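Local coordinates for protein-tyrosine-phosphatase PTP1 (Arabidopsis thaliana, PDB 6KRW) that removes phosphate from phosphotyrosine in proteins, dephosphorylating the MAP kinase MPK6 and, together with MKP1, restraining salicylic acid and camalexin synthesis in plant defence, at residues Val19-Gly22 with Lys23-Pro27; His32-Thr35 with Gly36-Ala39; Asn40-Trp43 with Pro44-Leu48; Ser98-Glu101 with Ser102-Gln105. One frame throughout, in Å; residues are numbered along the deposited sequence.

Interaction 1: Val19-Gly22 with Lys23-Pro27; sequences VFRG and KIQNP
N26 reaches back over the last turn of helix 7-24 and gives its side-chain amide to G22: ND2 lies 2.8 Å from G22 O, the N-H...O angle is 164°, and the carbonyl oxygen sits close to the amide plane of N26. Its CG stands opposite the carbonyl carbon and beside the backbone N (chi1 -65°), which swings the amide back along the helix. The preceding carbonyls are taken by main-chain donors in regular i to i+4 bonds: K23 N to V19 O, I24 N to F20 O, and Q25 N to R21 O at 3.0 Å. On the outer flank, R21 and Q25 run side by side and point the same way. Q25 NE2 comes within 3.5 Å of R21 CG, so the amide brushes the aliphatic stem of the arginine, while Q25 CG rests 3.2 Å from R21 O. The guanidinium itself goes elsewhere, to a salt bridge with E300. K23 lays its CG 3.4 Å from V19 O, and its chain, bent at chi2 and chi4, then carries NZ away to a salt bridge with E33 on helix 27-39. F20 and I24, one turn apart, both touch V296 of helix 285-303, and F20 also meets T253 and I257 of helix 242-259. The apolar side of the turn thus faces the body of the protein. Beyond Q25 the backbone leaves helical geometry at N26 before helix 27-39 follows, and the arrangement is a helix C-terminus in which an asparagine side chain takes up a carbonyl of the final turn, at the short link between helices 7-24 and 27-39.

Interaction 2: His32-Thr35 with Gly36-Ala39; sequences HEFT and GLQA
F34 and Q38, one helical turn apart, make the closest side-chain packing here. Q38 CG comes within 3.4 Å of F34 CE2, and the amide carbon CD lies 3.7 Å from CZ. The chain of Q38 bends at chi2 (-63°), which brings its amide obliquely against the CE2-CZ side of the ring, the two planes 23° apart. L37 adds a looser apolar touch, its CD1 4.4 Å from F34 CD1, and meets V271 and A272 of helix 267-277. The other flank is open to solvent, with H32, T35 and A39 all exposed; A39 offers only a methyl group, 3.6 Å from T35 O. T35 turns its hydroxyl back to the carbonyl of A31. Four i to i+4 backbone bonds run beneath both flanks, from G36 N to H32 O through A39 N to T35 O at 2.9 Å. Polar ends on the packed flank have partners in the fold: E33 makes a salt bridge to K23 and hydrogen bonds to the hydroxyls of Y288 and Y292, and Q38 OE1 accepts from R275 NH1. That bond probably helps fix the rotation of the Q38 amide, so one side chain packs its CG and amide against F34 and also ties to helix 267-277.

Interaction 3: Asn40-Trp43 with Pro44-Leu48; sequences NRMW and PSELL
E46 folds back over the start of its turn to take the backbone N-H of W43. Its CB lies 3.3 Å from W43 O and also beside M42 CG; CG stays near the same carbonyl oxygen, with the chain extended beyond it (chi2 -177°). CD comes 3.7 Å from M42 CG, and OE1 keeps to that methylene. OE2 does most of the work: W43 N donates to it over 2.9 Å, nearly straight at 168°, approaching from above the carboxylate plane. A water gives OE2 a second bond, 2.7 Å long, and bridges it to R41 O. In return E46 N donates to W43 O at 3.0 Å; the glutamate half resembles a capping box, but the return bond uses the W43 carbonyl and not a side chain. With an alanine here, W43 N would probably lose its acceptor and the water one of its two anchors. Beside these polar bonds, P44 CD meets the indole of W43 at its edge, and R41 CG lies over one of the ring's faces. M42 SD and L47 CD2 touch loosely at 4.3 Å. The turn links helix 27-39 to helix 47-50, and M42 and L47 seat it on the loops carrying F71 and I279.

Interaction 4: Ser98-Glu101 with Ser102-Gln105; sequences SESE and SISQ
I103 points its CD1 methyl between two serines of the segment before it: S98 OG lies 3.4 Å from CD1, with S98 CB beside it, and S100 CB stands 3.8 Å away. Its CG2 branch also faces S98, so both arms of the isoleucine meet that side chain, while CG1 runs alongside S100. The two serines direct their CB toward the chain that returns past them. In S100 the hydroxyl stands across from the backbone N (chi1 168°), and this turns OG toward the backbone N of S102, which donates to it over 3.0 Å at 161°. The same residue offers its carbonyl as well: I103 N reaches S100 O at 3.2 Å, from well above the carbonyl plane. S100 therefore receives two successive backbone N-H groups, one on its side chain and one on its main chain. S102 lays its CB 3.6 Å from S100 OG. Outside the bend, I103 is buried against N252, R256 and A259 of helix 242-259, and S98 touches R256 too. Replacing I103 by an alanine would probably open a gap between S98, S100 and that helix, leaving the turn less firmly seated. S100 to I103 form a type I beta turn, with the S100 hydroxyl accepting from S102 N as in an ST turn, within the connection between antiparallel neighbours 92-95 and 106-109 of the central phosphatase sheet.

Overall arrangement
All four are local contacts at the protein surface, each with one buried residue among those that touch. Interactions 1 and 2 sit on successive helices, 7-24 and 27-39, and touch through the K23-E33 salt bridge; both combine regular helix bonds with side chains turned toward helix 285-303. Interaction 3 follows directly on interaction 2 in sequence, but there the helical ladder gives way to a glutamate and a water holding a loop. Interaction 4 stands apart, its centre about 27 Å from those of interactions 1 and 2, in a strand connection where serines and an isoleucine shape a turn. Interactions 1 and 4 nevertheless both place side chains against helix 242-259.

Interaction 1: Val19-Gly22 with Lys23-Pro27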
ATOM      1  N   VAL A  19      22.327 -11.172   4.415  1.00 24.09           N
ATOM      2  CA  VAL A  19      22.038 -10.248   5.536  1.00 23.32           C
ATOM      3  C   VAL A  19      20.662 -10.517   6.143  1.00 22.91           C
ATOM      4  O   VAL A  19      20.577 -10.694   7.365  1.00 24.30           O
ATOM      5  CB  VAL A  19      22.202  -8.793   5.071  1.00 23.75           C
ATOM      6  CG1 VAL A  19      21.650  -7.859   6.124  1.00 23.47           C
ATOM      7  CG2 VAL A  19      23.661  -8.507   4.719  1.00 23.68           C
ATOM      8  N   PHE A  20      19.613 -10.571   5.325  1.00 22.27           N
ATOM      9  CA  PHE A  20      18.242 -10.768   5.861  1.00 23.46           C
ATOM     10  C   PHE A  20      18.115 -12.152   6.507  1.00 24.04           C
ATOM     11  O   PHE A  20      17.462 -12.265   7.549  1.00 24.93           O
ATOM     12  CB  PHE A  20      17.212 -10.534   4.755  1.00 22.21           C
ATOM     13  CG  PHE A  20      16.942  -9.072   4.497  1.00 22.52           C
ATOM     14  CD1 PHE A  20      16.022  -8.396   5.270  1.00 24.57           C
ATOM     15  CD2 PHE A  20      17.541  -8.394   3.451  1.00 23.55           C
ATOM     16  CE1 PHE A  20      15.728  -7.065   5.026  1.00 25.18           C
ATOM     17  CE2 PHE A  20      17.275  -7.046   3.237  1.00 24.98           C
ATOM     18  CZ  PHE A  20      16.399  -6.378   4.044  1.00 22.12           C
ATOM     19  N   ARG A  21      18.725 -13.163   5.907  1.00 25.80           N
ATOM     20  CA  ARG A  21      18.648 -14.532   6.480  1.00 28.72           C
ATOM     21  C   ARG A  21      19.370 -14.529   7.829  1.00 26.53           C
ATOM     22  O   ARG A  21      18.884 -15.167   8.779  1.00 28.32           O
ATOM     23  CB  ARG A  21      19.239 -15.548   5.499  1.00 35.37           C
ATOM     24  CG  ARG A  21      19.065 -16.994   5.915  1.00 45.65           C
ATOM     25  CD  ARG A  21      19.736 -17.880   4.880  1.00 57.95           C
ATOM     26  NE  ARG A  21      18.887 -18.113   3.722  1.00 54.28           N
ATOM     27  CZ  ARG A  21      19.318 -18.472   2.515  1.00 50.58           C
ATOM     28  NH1 ARG A  21      20.609 -18.615   2.265  1.00 52.84           N
ATOM     29  NH2 ARG A  21      18.443 -18.667   1.544  1.00 59.16           N
ATOM     30  N   GLY A  22      20.500 -13.826   7.916  1.00 29.42           N
ATOM     31  CA  GLY A  22      21.212 -13.739   9.201  1.00 29.70           C
ATOM     32  C   GLY A  22      20.343 -13.077  10.256  1.00 26.55           C
ATOM     33  O   GLY A  22      20.419 -13.484  11.424  1.00 31.99           O
ATOM     34  N   LYS A  23      19.545 -12.082   9.879  1.00 26.10           N
ATOM     35  CA  LYS A  23      18.612 -11.427  10.828  1.00 27.60           C
ATOM     36  C   LYS A  23      17.567 -12.430  11.331  1.00 28.03           C
ATOM     37  O   LYS A  23      17.316 -12.472  12.532  1.00 28.68           O
ATOM     38  CB  LYS A  23      17.963 -10.211  10.166  1.00 31.56           C
ATOM     39  CG  LYS A  23      18.941  -9.094   9.826  1.00 34.28           C
ATOM     40  CD  LYS A  23      19.284  -8.261  11.016  1.00 43.57           C
ATOM     41  CE  LYS A  23      20.189  -7.097  10.683  1.00 54.48           C
ATOM     42  NZ  LYS A  23      19.418  -6.003  10.053  1.00 56.34           N
ATOM     43  N   ILE A  24      16.979 -13.221  10.443  1.00 26.20           N
ATOM     44  CA  ILE A  24      15.907 -14.184  10.856  1.00 28.38           C
ATOM     45  C   ILE A  24      16.517 -15.279  11.737  1.00 28.65           C
ATOM     46  O   ILE A  24      15.795 -15.821  12.612  1.00 32.96           O
ATOM     47  CB  ILE A  24      15.164 -14.731   9.620  1.00 31.56           C
ATOM     48  CG1 ILE A  24      14.226 -13.636   9.102  1.00 35.60           C
ATOM     49  CG2 ILE A  24      14.422 -16.018   9.917  1.00 52.19           C
ATOM     50  CD1 ILE A  24      13.579 -13.938   7.807  1.00 51.13           C
ATOM     51  N   GLN A  25      17.799 -15.568  11.541  1.00 30.84           N
ATOM     52  CA  GLN A  25      18.526 -16.579  12.354  1.00 32.18           C
ATOM     53  C   GLN A  25      18.883 -15.989  13.717  1.00 34.83           C
ATOM     54  O   GLN A  25      19.267 -16.762  14.593  1.00 40.48           O
ATOM     55  CB  GLN A  25      19.752 -17.089  11.588  1.00 33.84           C
ATOM     56  CG  GLN A  25      19.357 -17.932  10.375  1.00 41.23           C
ATOM     57  CD  GLN A  25      20.497 -18.219   9.430  1.00 48.37           C
ATOM     58  OE1 GLN A  25      21.579 -17.650   9.530  1.00 63.20           O
ATOM     59  NE2 GLN A  25      20.252 -19.112   8.485  1.00 55.83           N
ATOM     60  N   ASN A  26      18.783 -14.666  13.877  1.00 34.29           N
ATOM     61  CA  ASN A  26      19.055 -13.993  15.179  1.00 36.76           C
ATOM     62  C   ASN A  26      17.837 -13.145  15.514  1.00 33.72           C
ATOM     63  O   ASN A  26      17.879 -11.924  15.435  1.00 35.05           O
ATOM     64  CB  ASN A  26      20.342 -13.165  15.127  1.00 44.83           C
ATOM     65  CG  ASN A  26      21.571 -14.030  14.931  1.00 59.90           C
ATOM     66  OD1 ASN A  26      22.147 -14.530  15.895  1.00 72.08           O
ATOM     67  ND2 ASN A  26      21.976 -14.219  13.684  1.00 49.52           N
ATOM     68  N   PRO A  27      16.673 -13.755  15.782  1.00 35.29           N
ATOM     69  CA  PRO A  27      15.419 -13.001  15.862  1.00 37.76           C
ATOM     70  C   PRO A  27      15.401 -11.917  16.948  1.00 32.45           C
ATOM     71  O   PRO A  27      14.641 -10.962  16.810  1.00 33.23           O
ATOM     72  CB  PRO A  27      14.361 -14.089  16.142  1.00 37.27           C
ATOM     73  CG  PRO A  27      15.148 -15.216  16.754  1.00 32.81           C
ATOM     74  CD  PRO A  27      16.465 -15.201  16.019  1.00 35.07           C
TER

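Interaction 2: His32-Thr35 with Gly36-Ala39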
ATOM      1  N   HIS A  32      14.529  -6.277  18.635  1.00 31.91           N
ATOM      2  CA  HIS A  32      15.205  -5.054  19.150  1.00 31.90           C
ATOM      3  C   HIS A  32      14.930  -3.899  18.188  1.00 28.53           C
ATOM      4  O   HIS A  32      14.654  -2.776  18.667  1.00 30.58           O
ATOM      5  CB  HIS A  32      16.708  -5.303  19.342  1.00 32.99           C
ATOM      6  CG  HIS A  32      17.403  -4.241  20.121  1.00 59.97           C
ATOM      7  ND1 HIS A  32      18.065  -3.189  19.518  1.00 93.00           N
ATOM      8  CD2 HIS A  32      17.569  -4.084  21.451  1.00 71.71           C
ATOM      9  CE1 HIS A  32      18.599  -2.422  20.444  1.00121.34           C
ATOM     10  NE2 HIS A  32      18.313  -2.949  21.639  1.00118.66           N
ATOM     11  N   GLU A  33      15.025  -4.140  16.883  1.00 28.31           N
ATOM     12  CA  GLU A  33      14.748  -3.063  15.896  1.00 24.82           C
ATOM     13  C   GLU A  33      13.326  -2.533  16.109  1.00 23.97           C
ATOM     14  O   GLU A  33      13.116  -1.300  16.128  1.00 25.32           O
ATOM     15  CB  GLU A  33      14.931  -3.545  14.459  1.00 24.54           C
ATOM     16  CG  GLU A  33      16.356  -3.873  14.079  1.00 25.32           C
ATOM     17  CD  GLU A  33      16.545  -4.420  12.675  1.00 29.76           C
ATOM     18  OE1 GLU A  33      17.698  -4.553  12.237  1.00 34.75           O
ATOM     19  OE2 GLU A  33      15.526  -4.745  12.029  1.00 25.58           O
ATOM     20  N   PHE A  34      12.334  -3.426  16.190  1.00 23.63           N
ATOM     21  CA  PHE A  34      10.933  -2.958  16.309  1.00 22.99           C
ATOM     22  C   PHE A  34      10.706  -2.224  17.635  1.00 24.27           C
ATOM     23  O   PHE A  34      10.009  -1.200  17.630  1.00 24.46           O
ATOM     24  CB  PHE A  34       9.942  -4.112  16.128  1.00 23.21           C
ATOM     25  CG  PHE A  34       8.536  -3.626  15.970  1.00 23.35           C
ATOM     26  CD1 PHE A  34       8.133  -3.045  14.776  1.00 25.71           C
ATOM     27  CD2 PHE A  34       7.631  -3.671  17.023  1.00 25.63           C
ATOM     28  CE1 PHE A  34       6.841  -2.564  14.633  1.00 27.80           C
ATOM     29  CE2 PHE A  34       6.352  -3.161  16.880  1.00 27.64           C
ATOM     30  CZ  PHE A  34       5.951  -2.626  15.679  1.00 28.44           C
ATOM     31  N   THR A  35      11.252  -2.742  18.734  1.00 26.31           N
ATOM     32  CA  THR A  35      11.136  -2.053  20.039  1.00 26.57           C
ATOM     33  C   THR A  35      11.724  -0.640  19.928  1.00 26.58           C
ATOM     34  O   THR A  35      11.126   0.322  20.493  1.00 28.87           O
ATOM     35  CB  THR A  35      11.797  -2.891  21.135  1.00 31.11           C
ATOM     36  OG1 THR A  35      11.108  -4.141  21.197  1.00 37.56           O
ATOM     37  CG2 THR A  35      11.730  -2.208  22.478  1.00 36.05           C
ATOM     38  N   GLY A  36      12.848  -0.503  19.227  1.00 26.56           N
ATOM     39  CA  GLY A  36      13.463   0.826  19.032  1.00 27.03           C
ATOM     40  C   GLY A  36      12.570   1.742  18.215  1.00 24.51           C
ATOM     41  O   GLY A  36      12.448   2.937  18.531  1.00 28.19           O
ATOM     42  N   LEU A  37      11.980   1.233  17.140  1.00 24.20           N
ATOM     43  CA  LEU A  37      11.032   2.034  16.334  1.00 22.07           C
ATOM     44  C   LEU A  37       9.871   2.487  17.215  1.00 22.26           C
ATOM     45  O   LEU A  37       9.453   3.643  17.114  1.00 24.10           O
ATOM     46  CB  LEU A  37      10.512   1.206  15.154  1.00 21.07           C
ATOM     47  CG  LEU A  37      11.506   0.966  14.024  1.00 21.81           C
ATOM     48  CD1 LEU A  37      11.034  -0.152  13.101  1.00 23.10           C
ATOM     49  CD2 LEU A  37      11.755   2.250  13.234  1.00 27.37           C
ATOM     50  N   GLN A  38       9.327   1.600  18.042  1.00 22.64           N
ATOM     51  CA  GLN A  38       8.187   1.979  18.903  1.00 24.38           C
ATOM     52  C   GLN A  38       8.622   3.035  19.929  1.00 25.14           C
ATOM     53  O   GLN A  38       7.829   3.935  20.214  1.00 26.64           O
ATOM     54  CB  GLN A  38       7.616   0.731  19.575  1.00 24.58           C
ATOM     55  CG  GLN A  38       7.000  -0.269  18.608  1.00 27.09           C
ATOM     56  CD  GLN A  38       5.814   0.306  17.885  1.00 27.75           C
ATOM     57  OE1 GLN A  38       5.971   1.020  16.886  1.00 29.49           O
ATOM     58  NE2 GLN A  38       4.626  -0.007  18.374  1.00 33.54           N
ATOM     59  N   ALA A  39       9.844   2.952  20.441  1.00 26.24           N
ATOM     60  CA  ALA A  39      10.352   3.956  21.414  1.00 28.10           C
ATOM     61  C   ALA A  39      10.398   5.340  20.760  1.00 27.65           C
ATOM     62  O   ALA A  39      10.226   6.342  21.464  1.00 33.65           O
ATOM     63  CB  ALA A  39      11.704   3.535  21.940  1.00 31.34           C
TER

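Interaction 3: Asn40-Trp43 with Pro44-Leu48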
ATOM      1  N   ASN A  40      10.639   5.394  19.456  0.50 24.79           N
ATOM      2  CA  ASN A  40      10.791   6.657  18.693  0.50 27.00           C
ATOM      3  C   ASN A  40       9.484   7.030  17.985  0.50 24.58           C
ATOM      4  O   ASN A  40       9.534   7.806  17.008  0.50 28.67           O
ATOM      5  CB  ASN A  40      11.968   6.547  17.722  0.50 31.90           C
ATOM      6  CG  ASN A  40      13.312   6.530  18.431  0.50 44.98           C
ATOM      7  OD1 ASN A  40      13.519   7.257  19.404  0.50 44.02           O
ATOM      8  ND2 ASN A  40      14.237   5.711  17.953  0.50 43.55           N
ATOM      9  N   ARG A  41       8.345   6.529  18.453  1.00 21.42           N
ATOM     10  CA  ARG A  41       7.072   6.829  17.766  1.00 22.02           C
ATOM     11  C   ARG A  41       6.677   8.301  17.895  1.00 21.33           C
ATOM     12  O   ARG A  41       7.076   9.014  18.865  1.00 22.95           O
ATOM     13  CB  ARG A  41       5.929   5.980  18.304  1.00 24.05           C
ATOM     14  CG  ARG A  41       5.357   6.441  19.624  1.00 34.22           C
ATOM     15  CD  ARG A  41       4.268   5.502  20.084  1.00 40.62           C
ATOM     16  NE  ARG A  41       4.844   4.274  20.622  1.00 51.90           N
ATOM     17  CZ  ARG A  41       4.165   3.339  21.276  1.00 47.22           C
ATOM     18  NH1 ARG A  41       4.805   2.289  21.754  1.00 54.82           N
ATOM     19  NH2 ARG A  41       2.856   3.446  21.449  1.00 55.23           N
ATOM     20  N   MET A  42       5.848   8.714  16.955  1.00 19.95           N
ATOM     21  CA  MET A  42       5.127   9.998  17.022  1.00 17.97           C
ATOM     22  C   MET A  42       3.952   9.852  17.972  1.00 18.80           C
ATOM     23  O   MET A  42       3.255   8.791  17.942  1.00 20.65           O
ATOM     24  CB  MET A  42       4.651  10.388  15.629  1.00 19.22           C
ATOM     25  CG  MET A  42       3.875  11.674  15.590  1.00 20.79           C
ATOM     26  SD  MET A  42       3.459  12.216  13.912  0.98 19.22           S
ATOM     27  CE  MET A  42       5.075  12.655  13.272  1.00 20.69           C
ATOM     28  N   TRP A  43       3.714  10.845  18.802  1.00 20.24           N
ATOM     29  CA  TRP A  43       2.566  10.848  19.720  1.00 17.96           C
ATOM     30  C   TRP A  43       1.374  11.542  19.087  1.00 18.68           C
ATOM     31  O   TRP A  43       1.528  12.446  18.289  1.00 19.20           O
ATOM     32  CB  TRP A  43       2.977  11.422  21.083  1.00 21.35           C
ATOM     33  CG  TRP A  43       4.119  10.641  21.629  1.00 21.57           C
ATOM     34  CD1 TRP A  43       5.444  10.988  21.645  1.00 24.44           C
ATOM     35  CD2 TRP A  43       4.048   9.306  22.147  1.00 25.51           C
ATOM     36  NE1 TRP A  43       6.197   9.957  22.138  1.00 26.75           N
ATOM     37  CE2 TRP A  43       5.363   8.918  22.470  1.00 26.39           C
ATOM     38  CE3 TRP A  43       2.990   8.412  22.381  1.00 32.55           C
ATOM     39  CZ2 TRP A  43       5.643   7.670  23.015  1.00 38.10           C
ATOM     40  CZ3 TRP A  43       3.270   7.183  22.933  1.00 40.37           C
ATOM     41  CH2 TRP A  43       4.582   6.824  23.243  1.00 41.47           C
ATOM     42  N   PRO A  44       0.133  11.132  19.421  1.00 18.58           N
ATOM     43  CA  PRO A  44      -1.043  11.641  18.717  1.00 18.29           C
ATOM     44  C   PRO A  44      -1.177  13.178  18.736  1.00 17.08           C
ATOM     45  O   PRO A  44      -1.657  13.744  17.765  1.00 17.45           O
ATOM     46  CB  PRO A  44      -2.230  10.962  19.418  1.00 22.38           C
ATOM     47  CG  PRO A  44      -1.628   9.710  20.004  1.00 28.83           C
ATOM     48  CD  PRO A  44      -0.211  10.076  20.396  1.00 23.15           C
ATOM     49  N   SER A  45      -0.788  13.834  19.835  1.00 16.96           N
ATOM     50  CA  SER A  45      -0.935  15.311  19.888  1.00 15.89           C
ATOM     51  C   SER A  45      -0.132  15.987  18.779  1.00 16.00           C
ATOM     52  O   SER A  45      -0.513  17.128  18.397  1.00 16.93           O
ATOM     53  CB  SER A  45      -0.547  15.841  21.234  1.00 15.45           C
ATOM     54  OG  SER A  45       0.812  15.552  21.509  1.00 17.06           O
ATOM     55  N   GLU A  46       0.908  15.339  18.259  1.00 15.10           N
ATOM     56  CA  GLU A  46       1.714  15.939  17.174  1.00 15.58           C
ATOM     57  C   GLU A  46       0.853  16.156  15.939  1.00 16.84           C
ATOM     58  O   GLU A  46       1.150  17.045  15.116  1.00 16.53           O
ATOM     59  CB  GLU A  46       2.952  15.106  16.893  1.00 16.67           C
ATOM     60  CG  GLU A  46       3.900  15.026  18.075  1.00 18.88           C
ATOM     61  CD  GLU A  46       5.177  14.263  17.841  1.00 18.39           C
ATOM     62  OE1 GLU A  46       5.999  14.723  17.012  1.00 23.45           O
ATOM     63  OE2 GLU A  46       5.339  13.180  18.467  1.00 21.84           O
ATOM     64  N   LEU A  47      -0.166  15.309  15.731  1.00 16.24           N
ATOM     65  CA  LEU A  47      -1.031  15.428  14.537  1.00 16.33           C
ATOM     66  C   LEU A  47      -1.759  16.770  14.524  1.00 16.44           C
ATOM     67  O   LEU A  47      -2.100  17.246  13.437  1.00 16.60           O
ATOM     68  CB  LEU A  47      -2.041  14.267  14.529  1.00 17.23           C
ATOM     69  CG  LEU A  47      -1.414  12.890  14.429  1.00 17.11           C
ATOM     70  CD1 LEU A  47      -2.493  11.850  14.614  1.00 19.06           C
ATOM     71  CD2 LEU A  47      -0.704  12.696  13.109  1.00 17.69           C
ATOM     72  N   LEU A  48      -1.989  17.398  15.685  1.00 16.48           N
ATOM     73  CA  LEU A  48      -2.718  18.686  15.679  1.00 16.52           C
ATOM     74  C   LEU A  48      -1.893  19.790  14.992  1.00 16.88           C
ATOM     75  O   LEU A  48      -2.517  20.742  14.542  1.00 19.14           O
ATOM     76  CB  LEU A  48      -2.994  19.125  17.113  1.00 17.14           C
ATOM     77  CG  LEU A  48      -3.867  18.174  17.911  1.00 18.22           C
ATOM     78  CD1 LEU A  48      -3.983  18.688  19.330  1.00 19.36           C
ATOM     79  CD2 LEU A  48      -5.225  18.025  17.245  1.00 22.11           C
TER
HETATM   80  O   HOH W   1       7.584  11.871  19.067  1.00 23.83           O

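Interaction 4: Ser98-Glu101 with Ser102-Gln105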
ATOM      1  N   SER A  98      12.444   7.071  -3.288  1.00 25.62           N
ATOM      2  CA  SER A  98      13.480   7.169  -4.343  1.00 29.04           C
ATOM      3  C   SER A  98      12.910   7.886  -5.560  1.00 35.41           C
ATOM      4  O   SER A  98      11.697   7.897  -5.731  1.00 35.56           O
ATOM      5  CB  SER A  98      14.022   5.828  -4.783  1.00 44.38           C
ATOM      6  OG  SER A  98      14.052   4.839  -3.762  1.00 43.73           O
ATOM      7  N   GLU A  99      13.775   8.473  -6.383  1.00 45.64           N
ATOM      8  CA  GLU A  99      13.327   9.007  -7.686  1.00 67.00           C
ATOM      9  C   GLU A  99      14.016   8.164  -8.738  1.00 55.94           C
ATOM     10  O   GLU A  99      15.051   8.568  -9.228  1.00 55.81           O
ATOM     11  CB  GLU A  99      13.664  10.479  -7.895  1.00109.63           C
ATOM     12  CG  GLU A  99      13.150  10.982  -9.230  1.00118.54           C
ATOM     13  CD  GLU A  99      11.634  10.962  -9.311  1.00 88.00           C
ATOM     14  OE1 GLU A  99      11.078  10.331 -10.226  1.00165.16           O
ATOM     15  OE2 GLU A  99      11.024  11.618  -8.474  1.00102.48           O
ATOM     16  N   SER A 100      13.428   7.023  -9.037  1.00 49.68           N
ATOM     17  CA  SER A 100      13.987   6.017  -9.964  1.00 52.00           C
ATOM     18  C   SER A 100      12.839   5.440 -10.785  1.00 48.19           C
ATOM     19  O   SER A 100      11.780   5.130 -10.207  1.00 54.17           O
ATOM     20  CB  SER A 100      14.721   4.942  -9.215  1.00 46.71           C
ATOM     21  OG  SER A 100      15.016   3.862 -10.081  1.00 41.52           O
ATOM     22  N   GLU A 101      13.062   5.276 -12.080  1.00 44.88           N
ATOM     23  CA  GLU A 101      12.083   4.617 -12.974  1.00 46.61           C
ATOM     24  C   GLU A 101      11.916   3.147 -12.570  1.00 43.75           C
ATOM     25  O   GLU A 101      11.013   2.498 -13.117  1.00 52.02           O
ATOM     26  CB  GLU A 101      12.557   4.757 -14.423  1.00 58.01           C
ATOM     27  CG  GLU A 101      12.783   6.199 -14.830  1.00 62.17           C
ATOM     28  CD  GLU A 101      13.305   6.395 -16.241  1.00 74.96           C
ATOM     29  OE1 GLU A 101      12.535   6.884 -17.086  1.00 58.93           O
ATOM     30  OE2 GLU A 101      14.488   6.080 -16.491  1.00 65.19           O
ATOM     31  N   SER A 102      12.740   2.635 -11.651  1.00 35.80           N
ATOM     32  CA  SER A 102      12.685   1.196 -11.276  1.00 31.51           C
ATOM     33  C   SER A 102      12.036   1.000  -9.905  1.00 28.55           C
ATOM     34  O   SER A 102      11.911  -0.154  -9.500  1.00 35.64           O
ATOM     35  CB  SER A 102      14.058   0.578 -11.306  1.00 45.90           C
ATOM     36  OG  SER A 102      14.658   0.759 -12.577  1.00 56.76           O
ATOM     37  N   ILE A 103      11.695   2.083  -9.194  1.00 28.05           N
ATOM     38  CA  ILE A 103      11.158   1.991  -7.808  1.00 23.54           C
ATOM     39  C   ILE A 103       9.769   2.625  -7.775  1.00 23.74           C
ATOM     40  O   ILE A 103       9.647   3.819  -8.081  1.00 25.82           O
ATOM     41  CB  ILE A 103      12.151   2.602  -6.807  1.00 23.99           C
ATOM     42  CG1 ILE A 103      13.520   1.929  -6.951  1.00 28.46           C
ATOM     43  CG2 ILE A 103      11.581   2.478  -5.404  1.00 23.38           C
ATOM     44  CD1 ILE A 103      14.614   2.596  -6.215  1.00 32.12           C
ATOM     45  N   SER A 104       8.746   1.818  -7.458  1.00 22.99           N
ATOM     46  CA  SER A 104       7.347   2.279  -7.360  1.00 21.44           C
ATOM     47  C   SER A 104       7.200   3.302  -6.231  1.00 19.46           C
ATOM     48  O   SER A 104       7.854   3.165  -5.169  1.00 21.56           O
ATOM     49  CB  SER A 104       6.397   1.152  -7.095  1.00 22.86           C
ATOM     50  OG  SER A 104       6.570   0.086  -8.045  1.00 24.47           O
ATOM     51  N   GLN A 105       6.277   4.221  -6.446  1.00 19.98           N
ATOM     52  CA  GLN A 105       5.743   5.050  -5.363  1.00 18.47           C
ATOM     53  C   GLN A 105       4.346   4.530  -5.039  1.00 18.73           C
ATOM     54  O   GLN A 105       3.683   3.907  -5.939  1.00 21.78           O
ATOM     55  CB  GLN A 105       5.776   6.525  -5.745  1.00 22.33           C
ATOM     56  CG  GLN A 105       4.825   6.935  -6.832  1.00 28.67           C
ATOM     57  CD  GLN A 105       5.033   8.358  -7.294  1.00 33.09           C
ATOM     58  OE1 GLN A 105       5.533   9.221  -6.535  1.00 30.54           O
ATOM     59  NE2 GLN A 105       4.615   8.623  -8.529  1.00 34.21           N
TER